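PDB 6EVG: multi-copper Oxidase CueO from Ochrobactrum, which probably oxidises phenolic substrates as a laccase-like copper enzyme, with activity towards lignin model compounds and lignosulfonate. Local coordinates for residues 90-103 against 114-126. Sequence-based numbering, arbitrary orientation.
With EDO (1,2-ethanediol), chain C.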
ATOM      1  N   LEU A  90       3.761   1.042 -13.672  1.00  7.91           N
ATOM      2  CA  LEU A  90       3.641   0.336 -12.379  1.00  7.72           C
ATOM      3  C   LEU A  90       4.841   0.720 -11.521  1.00  7.83           C
ATOM      4  O   LEU A  90       5.993   0.597 -11.963  1.00  9.30           O
ATOM      5  CB  LEU A  90       3.555  -1.173 -12.524  1.00  8.10           C
ATOM      6  CG  LEU A  90       2.294  -1.674 -13.221  1.00  8.59           C
ATOM      7  CD1 LEU A  90       2.354  -3.164 -13.472  1.00 10.09           C
ATOM      8  CD2 LEU A  90       1.017  -1.359 -12.435  1.00  8.90           C
ATOM      9  N   HIS A  91       4.563   1.166 -10.295  1.00  7.30           N
ATOM     10  CA  HIS A  91       5.553   1.341  -9.237  1.00  7.47           C
ATOM     11  C   HIS A  91       5.580   0.074  -8.375  1.00  7.00           C
ATOM     12  O   HIS A  91       4.531  -0.381  -7.927  1.00  7.55           O
ATOM     13  CB  HIS A  91       5.185   2.587  -8.381  1.00  8.01           C
ATOM     14  CG  HIS A  91       5.839   2.708  -7.055  1.00  7.92           C
ATOM     15  ND1 HIS A  91       7.183   2.563  -6.839  1.00  8.42           N
ATOM     16  CD2 HIS A  91       5.297   3.038  -5.842  1.00  8.68           C
ATOM     17  CE1 HIS A  91       7.424   2.752  -5.526  1.00  8.79           C
ATOM     18  NE2 HIS A  91       6.295   3.060  -4.917  1.00  9.07           N
ATOM     19  N   TRP A  92       6.780  -0.461  -8.197  1.00  7.01           N
ATOM     20  CA  TRP A  92       7.006  -1.682  -7.424  1.00  7.41           C
ATOM     21  C   TRP A  92       7.146  -1.235  -5.953  1.00  7.18           C
ATOM     22  O   TRP A  92       8.246  -1.007  -5.441  1.00  8.46           O
ATOM     23  CB  TRP A  92       8.236  -2.439  -7.926  1.00  7.70           C
ATOM     24  CG  TRP A  92       8.321  -2.636  -9.389  1.00  7.51           C
ATOM     25  CD1 TRP A  92       9.314  -2.188 -10.181  1.00  8.23           C
ATOM     26  CD2 TRP A  92       7.408  -3.351 -10.239  1.00  8.10           C
ATOM     27  NE1 TRP A  92       9.087  -2.522 -11.491  1.00  8.65           N
ATOM     28  CE2 TRP A  92       7.914  -3.226 -11.576  1.00  8.11           C
ATOM     29  CE3 TRP A  92       6.223  -4.073 -10.043  1.00  8.20           C
ATOM     30  CZ2 TRP A  92       7.251  -3.794 -12.659  1.00  9.19           C
ATOM     31  CZ3 TRP A  92       5.571  -4.613 -11.123  1.00  8.49           C
ATOM     32  CH2 TRP A  92       6.093  -4.466 -12.429  1.00  8.43           C
ATOM     33  N   HIS A  93       5.990  -1.078  -5.317  1.00  7.24           N
ATOM     34  CA  HIS A  93       5.820  -0.466  -3.975  1.00  7.18           C
ATOM     35  C   HIS A  93       6.230  -1.473  -2.901  1.00  7.41           C
ATOM     36  O   HIS A  93       5.460  -2.347  -2.528  1.00  8.40           O
ATOM     37  CB  HIS A  93       4.378  -0.013  -3.874  1.00  7.19           C
ATOM     38  CG  HIS A  93       4.060   0.870  -2.707  1.00  7.35           C
ATOM     39  ND1 HIS A  93       3.119   1.886  -2.840  1.00  7.58           N
ATOM     40  CD2 HIS A  93       4.475   0.811  -1.421  1.00  7.92           C
ATOM     41  CE1 HIS A  93       2.971   2.430  -1.637  1.00  8.23           C
ATOM     42  NE2 HIS A  93       3.763   1.807  -0.759  1.00  8.28           N
ATOM     43  N   GLY A  94       7.471  -1.318  -2.433  1.00  8.41           N
ATOM     44  CA  GLY A  94       8.093  -2.219  -1.499  1.00  8.70           C
ATOM     45  C   GLY A  94       9.195  -3.082  -2.028  1.00  8.84           C
ATOM     46  O   GLY A  94       9.963  -3.674  -1.283  1.00  9.48           O
ATOM     47  N   LEU A  95       9.317  -3.150  -3.362  1.00 10.43           N
ATOM     48  CA  LEU A  95      10.409  -3.906  -3.962  1.00  9.93           C
ATOM     49  C   LEU A  95      11.680  -3.095  -3.930  1.00 10.03           C
ATOM     50  O   LEU A  95      11.642  -1.857  -4.043  1.00 12.89           O
ATOM     51  CB  LEU A  95      10.043  -4.279  -5.427  1.00 10.70           C
ATOM     52  CG  LEU A  95      10.751  -5.465  -6.021  1.00 11.38           C
ATOM     53  CD1 LEU A  95      10.310  -6.762  -5.280  1.00 16.72           C
ATOM     54  CD2 LEU A  95      10.474  -5.581  -7.497  1.00 11.47           C
ATOM     55  N   PHE A  96      12.822  -3.766  -3.717  1.00  8.67           N
ATOM     56  CA  PHE A  96      14.113  -3.038  -3.687  1.00  9.28           C
ATOM     57  C   PHE A  96      14.746  -3.124  -5.077  1.00  9.96           C
ATOM     58  O   PHE A  96      15.265  -4.174  -5.483  1.00 10.83           O
ATOM     59  CB  PHE A  96      15.073  -3.612  -2.680  1.00  8.92           C
ATOM     60  CG  PHE A  96      14.783  -3.348  -1.215  1.00  9.06           C
ATOM     61  CD1 PHE A  96      13.533  -3.016  -0.720  1.00  9.62           C
ATOM     62  CD2 PHE A  96      15.806  -3.525  -0.302  1.00 11.43           C
ATOM     63  CE1 PHE A  96      13.334  -2.828   0.658  1.00  9.77           C
ATOM     64  CE2 PHE A  96      15.591  -3.340   1.061  1.00 11.69           C
ATOM     65  CZ  PHE A  96      14.364  -2.986   1.518  1.00 10.63           C
ATOM     66  N   VAL A  97      14.710  -1.987  -5.780  1.00  9.45           N
ATOM     67  CA  VAL A  97      15.318  -1.857  -7.117  1.00  9.75           C
ATOM     68  C   VAL A  97      15.944  -0.481  -7.249  1.00  9.44           C
ATOM     69  O   VAL A  97      15.450   0.489  -6.674  1.00 10.30           O
ATOM     70  CB  VAL A  97      14.297  -2.083  -8.264  1.00 10.24           C
ATOM     71  CG1 VAL A  97      13.841  -3.521  -8.335  1.00 12.58           C
ATOM     72  CG2 VAL A  97      13.123  -1.108  -8.211  1.00 11.40           C
ATOM     73  N   PRO A  98      16.947  -0.371  -8.113  1.00 10.02           N
ATOM     74  CA  PRO A  98      17.368   0.968  -8.538  1.00 10.63           C
ATOM     75  C   PRO A  98      16.259   1.630  -9.339  1.00  9.32           C
ATOM     76  O   PRO A  98      15.413   0.955  -9.917  1.00  9.37           O
ATOM     77  CB  PRO A  98      18.605   0.729  -9.409  1.00 12.81           C
ATOM     78  CG  PRO A  98      18.473  -0.657  -9.851  1.00 14.26           C
ATOM     79  CD  PRO A  98      17.666  -1.424  -8.822  1.00 10.88           C
ATOM     80  N   SER A  99      16.287   2.967  -9.380  1.00  9.39           N
ATOM     81  CA  SER A  99      15.169   3.685  -9.978  1.00  9.23           C
ATOM     82  C   SER A  99      14.977   3.394 -11.456  1.00  9.31           C
ATOM     83  O   SER A  99      13.853   3.499 -11.937  1.00 10.04           O
ATOM     84  CB  SER A  99      15.285   5.185  -9.757  1.00  9.94           C
ATOM     85  OG  SER A  99      16.370   5.701 -10.552  1.00 10.73           O
ATOM     86  N   ILE A 100      16.014   2.987 -12.156  1.00  9.73           N
ATOM     87  CA  ILE A 100      15.863   2.662 -13.585  1.00 11.26           C
ATOM     88  C   ILE A 100      14.985   1.436 -13.817  1.00  9.78           C
ATOM     89  O   ILE A 100      14.600   1.194 -14.957  1.00 12.66           O
ATOM     90  CB  ILE A 100      17.246   2.432 -14.245  1.00 13.03           C
ATOM     91  CG1 ILE A 100      18.051   1.315 -13.622  1.00 14.39           C
ATOM     92  CG2 ILE A 100      17.959   3.791 -14.386  1.00 14.86           C
ATOM     93  CD1 ILE A 100      19.218   0.826 -14.505  1.00 17.35           C
ATOM     94  N   LEU A 101      14.678   0.635 -12.779  1.00  8.97           N
ATOM     95  CA  LEU A 101      13.807  -0.540 -12.901  1.00  8.98           C
ATOM     96  C   LEU A 101      12.397  -0.288 -12.370  1.00  9.14           C
ATOM     97  O   LEU A 101      11.588  -1.240 -12.364  1.00 10.81           O
ATOM     98  CB  LEU A 101      14.408  -1.739 -12.199  1.00  9.47           C
ATOM     99  CG  LEU A 101      15.821  -2.085 -12.603  1.00 11.02           C
ATOM    100  CD1 LEU A 101      16.339  -3.311 -11.887  1.00 11.56           C
ATOM    101  CD2 LEU A 101      15.996  -2.263 -14.058  1.00 15.04           C
ATOM    102  N   ASP A 102      12.109   0.948 -11.945  1.00  8.93           N
ATOM    103  CA  ASP A 102      10.804   1.271 -11.365  1.00  8.69           C
ATOM    104  C   ASP A 102      10.029   2.200 -12.259  1.00  8.88           C
ATOM    105  O   ASP A 102      10.616   2.877 -13.114  1.00 10.89           O
ATOM    106  CB  ASP A 102      11.031   1.899  -9.980  1.00  9.28           C
ATOM    107  CG  ASP A 102       9.833   1.767  -9.018  1.00 10.53           C
ATOM    108  OD1 ASP A 102       8.840   1.136  -9.399  1.00 11.05           O
ATOM    109  OD2 ASP A 102       9.934   2.342  -7.915  1.00 12.33           O
ATOM    110  N   GLY A 103       8.712   2.220 -12.105  1.00  9.23           N
ATOM    111  CA  GLY A 103       7.837   3.010 -12.959  1.00 10.01           C
ATOM    112  C   GLY A 103       7.351   4.295 -12.291  1.00 10.20           C
ATOM    113  O   GLY A 103       7.066   4.321 -11.083  1.00 12.94           O
ATOM    114  N   ALA A 114       5.004  -2.064 -24.303  1.00 11.46           N
ATOM    115  CA  ALA A 114       5.439  -2.938 -23.226  1.00 11.37           C
ATOM    116  C   ALA A 114       6.688  -2.386 -22.557  1.00 10.23           C
ATOM    117  O   ALA A 114       7.457  -1.588 -23.133  1.00 13.67           O
ATOM    118  CB  ALA A 114       5.683  -4.354 -23.731  1.00 15.90           C
ATOM    119  N   TRP A 115       6.944  -2.846 -21.355  1.00  9.32           N
ATOM    120  CA  TRP A 115       8.102  -2.451 -20.515  1.00  9.17           C
ATOM    121  C   TRP A 115       8.488  -3.698 -19.756  1.00  8.86           C
ATOM    122  O   TRP A 115       7.629  -4.280 -19.063  1.00  9.85           O
ATOM    123  CB  TRP A 115       7.645  -1.337 -19.556  1.00 10.55           C
ATOM    124  CG  TRP A 115       8.624  -0.909 -18.508  1.00 11.66           C
ATOM    125  CD1 TRP A 115       9.842  -0.422 -18.694  1.00 13.45           C
ATOM    126  CD2 TRP A 115       8.370  -0.838 -17.069  1.00 11.92           C
ATOM    127  NE1 TRP A 115      10.411  -0.084 -17.436  1.00 12.77           N
ATOM    128  CE2 TRP A 115       9.491  -0.302 -16.446  1.00 13.54           C
ATOM    129  CE3 TRP A 115       7.288  -1.229 -16.271  1.00 13.24           C
ATOM    130  CZ2 TRP A 115       9.545  -0.111 -15.022  1.00 12.34           C
ATOM    131  CZ3 TRP A 115       7.336  -1.053 -14.897  1.00 13.82           C
ATOM    132  CH2 TRP A 115       8.431  -0.492 -14.307  1.00 14.66           C
ATOM    133  N   LYS A 116       9.748  -4.118 -19.871  1.00  9.33           N
ATOM    134  CA  LYS A 116      10.146  -5.430 -19.364  1.00  9.20           C
ATOM    135  C   LYS A 116      11.402  -5.365 -18.502  1.00  9.10           C
ATOM    136  O   LYS A 116      12.476  -5.941 -18.839  1.00 10.14           O
ATOM    137  CB  LYS A 116      10.355  -6.389 -20.529  1.00 10.74           C
ATOM    138  CG  LYS A 116       9.165  -6.507 -21.448  1.00 11.67           C
ATOM    139  CD  LYS A 116       9.339  -7.510 -22.559  1.00 15.75           C
ATOM    140  CE  LYS A 116       8.124  -7.594 -23.460  1.00 20.04           C
ATOM    141  NZ  LYS A 116       8.219  -8.679 -24.470  1.00 26.35           N
ATOM    142  N   PRO A 117      11.372  -4.610 -17.402  1.00  8.98           N
ATOM    143  CA  PRO A 117      12.528  -4.543 -16.511  1.00  8.91           C
ATOM    144  C   PRO A 117      12.899  -5.923 -15.938  1.00  8.57           C
ATOM    145  O   PRO A 117      12.008  -6.730 -15.610  1.00  9.97           O
ATOM    146  CB  PRO A 117      12.072  -3.595 -15.405  1.00  9.67           C
ATOM    147  CG  PRO A 117      10.588  -3.743 -15.408  1.00  9.50           C
ATOM    148  CD  PRO A 117      10.200  -3.888 -16.854  1.00  9.02           C
ATOM    149  N   GLU A 118      14.189  -6.151 -15.806  1.00  8.71           N
ATOM    150  CA  GLU A 118      14.719  -7.379 -15.252  1.00  8.72           C
ATOM    151  C   GLU A 118      15.294  -7.107 -13.873  1.00  9.33           C
ATOM    152  O   GLU A 118      16.214  -6.305 -13.732  1.00 10.96           O
ATOM    153  CB  GLU A 118      15.806  -7.923 -16.173  1.00  9.62           C
ATOM    154  CG  GLU A 118      15.270  -8.240 -17.562  1.00 10.42           C
ATOM    155  CD  GLU A 118      16.309  -8.676 -18.563  1.00 10.63           C
ATOM    156  OE1 GLU A 118      17.493  -8.868 -18.200  1.00 11.47           O
ATOM    157  OE2 GLU A 118      15.878  -8.900 -19.735  1.00 12.36           O
ATOM    158  N   VAL A 119      14.731  -7.746 -12.874  1.00  9.77           N
ATOM    159  CA  VAL A 119      15.054  -7.488 -11.450  1.00 10.23           C
ATOM    160  C   VAL A 119      15.703  -8.674 -10.817  1.00 10.40           C
ATOM    161  O   VAL A 119      15.226  -9.793 -10.937  1.00 13.55           O
ATOM    162  CB  VAL A 119      13.766  -7.097 -10.663  1.00 11.82           C
ATOM    163  CG1 VAL A 119      14.055  -6.976  -9.199  1.00 16.27           C
ATOM    164  CG2 VAL A 119      13.102  -5.877 -11.288  1.00 11.38           C
ATOM    165  N   LYS A 120      16.732  -8.409 -10.035  1.00 10.25           N
ATOM    166  CA  LYS A 120      17.401  -9.400  -9.224  1.00 10.49           C
ATOM    167  C   LYS A 120      17.024  -9.127  -7.784  1.00 10.37           C
ATOM    168  O   LYS A 120      17.430  -8.098  -7.207  1.00 12.40           O
ATOM    169  CB  LYS A 120      18.907  -9.317  -9.461  1.00 13.39           C
ATOM    170  CG  LYS A 120      19.657 -10.447  -8.772  1.00 15.35           C
ATOM    171  CD  LYS A 120      21.181 -10.352  -8.922  1.00 15.53           C
ATOM    172  CE  LYS A 120      21.680 -10.637 -10.273  1.00 15.53           C
ATOM    173  NZ  LYS A 120      23.161 -10.603 -10.328  1.00 14.71           N
ATOM    174  N   ILE A 121      16.238  -9.995  -7.196  1.00  9.66           N
ATOM    175  CA  ILE A 121      15.657  -9.766  -5.854  1.00  9.92           C
ATOM    176  C   ILE A 121      16.679 -10.031  -4.757  1.00  9.82           C
ATOM    177  O   ILE A 121      17.270 -11.101  -4.721  1.00 10.72           O
ATOM    178  CB  ILE A 121      14.436 -10.673  -5.676  1.00 10.98           C
ATOM    179  CG1 ILE A 121      13.374 -10.482  -6.786  1.00 13.47           C
ATOM    180  CG2 ILE A 121      13.852 -10.484  -4.295  1.00 11.73           C
ATOM    181  CD1 ILE A 121      12.700  -9.162  -6.840  1.00 17.01           C
ATOM    182  N   GLN A 122      16.850  -9.034  -3.870  1.00  9.66           N
ATOM    183  CA  GLN A 122      17.690  -9.256  -2.673  1.00  9.80           C
ATOM    184  C   GLN A 122      17.200  -8.279  -1.619  1.00  8.69           C
ATOM    185  O   GLN A 122      17.547  -7.104  -1.605  1.00 10.50           O
ATOM    186  CB  GLN A 122      19.176  -9.078  -2.971  1.00 10.86           C
ATOM    187  CG  GLN A 122      20.027  -9.439  -1.766  1.00 11.42           C
ATOM    188  CD  GLN A 122      21.504  -9.286  -1.934  1.00 11.80           C
ATOM    189  OE1 GLN A 122      22.084  -9.543  -3.005  1.00 12.83           O
ATOM    190  NE2 GLN A 122      22.186  -8.883  -0.855  1.00 12.75           N
ATOM    191  N   GLN A 123      16.299  -8.763  -0.745  1.00  8.69           N
ATOM    192  CA  GLN A 123      15.668  -7.909   0.252  1.00  8.50           C
ATOM    193  C   GLN A 123      15.005  -8.778   1.312  1.00  8.44           C
ATOM    194  O   GLN A 123      14.727  -9.959   1.066  1.00  9.92           O
ATOM    195  CB  GLN A 123      14.649  -6.957  -0.374  1.00  8.22           C
ATOM    196  CG  GLN A 123      13.424  -7.667  -0.925  1.00  8.22           C
ATOM    197  CD  GLN A 123      12.550  -6.683  -1.647  1.00  8.83           C
ATOM    198  OE1 GLN A 123      12.705  -6.437  -2.850  1.00  8.78           O
ATOM    199  NE2 GLN A 123      11.646  -6.039  -0.898  1.00  9.30           N
ATOM    200  N   PRO A 124      14.605  -8.204   2.456  1.00  8.52           N
ATOM    201  CA  PRO A 124      13.861  -8.985   3.442  1.00  9.17           C
ATOM    202  C   PRO A 124      12.535  -9.459   2.935  1.00  8.54           C
ATOM    203  O   PRO A 124      11.832  -8.757   2.218  1.00  9.17           O
ATOM    204  CB  PRO A 124      13.707  -7.998   4.607  1.00  9.81           C
ATOM    205  CG  PRO A 124      14.871  -7.031   4.499  1.00 10.31           C
ATOM    206  CD  PRO A 124      15.024  -6.879   2.972  1.00  9.25           C
ATOM    207  N   ALA A 125      12.163 -10.665   3.378  1.00  8.75           N
ATOM    208  CA  ALA A 125      10.853 -11.230   3.086  1.00  8.29           C
ATOM    209  C   ALA A 125       9.758 -10.248   3.506  1.00  7.67           C
ATOM    210  O   ALA A 125       9.801  -9.695   4.603  1.00  8.67           O
ATOM    211  CB  ALA A 125      10.708 -12.551   3.830  1.00 10.15           C
ATOM    212  N   SER A 126       8.783 -10.047   2.630  1.00  7.39           N
ATOM    213  CA  SER A 126       7.826  -8.944   2.803  1.00  7.71           C
ATOM    214  C   SER A 126       6.670  -9.070   1.867  1.00  7.03           C
ATOM    215  O   SER A 126       6.714  -9.761   0.828  1.00  7.78           O
ATOM    216  CB  SER A 126       8.555  -7.609   2.598  1.00  8.75           C
ATOM    217  OG  SER A 126       9.321  -7.607   1.388  1.00  9.11           O
TER
HETATM  218  C1  EDO C 602      10.124   5.575  -9.184  1.00 14.16           C
HETATM  219  O1  EDO C 602       9.952   5.079  -7.851  1.00 13.52           O
HETATM  220  C2  EDO C 602       9.194   6.633  -9.622  1.00 15.15           C
HETATM  221  O2  EDO C 602       7.833   6.294  -9.310  1.00 14.81           O
HETATM  222  O   HOH W   1       9.544  -4.176   1.440  1.00  8.57           O
HETATM  223  O   HOH W   2      15.063  -6.847  -4.346  1.00 10.77           O
HETATM  224  O   HOH W   3      17.297  -5.310  -7.025  1.00 19.67           O
HETATM  225  O   HOH W   4      13.031   0.975 -17.144  1.00 16.28           O
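L101 and P117 bring the backbones closest, 5.5 Å between CA atoms, and F96 and Q123 follow at 6.5 Å as 90-103 runs back antiparallel along 114-126. A type II beta turn spans W92 to L95, and Q123 binds the backbone at its end, G94 O and F96 N. With chi1 at 68°, CG of Q123 sits between backbone N and carbonyl carbon, and the extended chain beyond it carries the amide to this turn. There NE2 donates to G94 O (2.9 Å), while OE1 accepts the F96 N-H from above the glutamine's carbonyl plane (41° out of it, F96 N to Q123 OE1 2.8 Å). CB of the same glutamine lies over one face of the F96 ring, a CH-pi contact 3.8 Å from its centroid; R478 makes a cation-pi contact with this ring. Next along, L95 CD1 meets I121 CD1, and V97 CG1 packs on V119 CG1 at 3.6 Å. H91-W92-H93-G94 is the HXHG signature of multicopper oxidases, whose histidines bind the trinuclear copper cluster in relatives; the contact joins this segment, on edge strand 91-93, to strand 114-120 of the cupredoxin domain's other sheet and to the residues after it. W92 and W115 lie rim to rim with planes 8° apart, CZ2 of W92 being 3.5 Å from CZ3 of W115, and W92 NE1 donates in its ring plane to L101 O (2.9 Å). D102 OD1 accepts from both W92 N and G103 N, while OD2 accepts from H91 ND1 and from O1 of a 1,2-ethanediol, probably from the crystallisation liquor. With D102 replaced by an alanine, both backbone N-H groups would probably lose their shared acceptor and H91 ND1 its carboxylate mate. H91 NE2 is hydrogen-bonded to H437, and its ring stacks with H439.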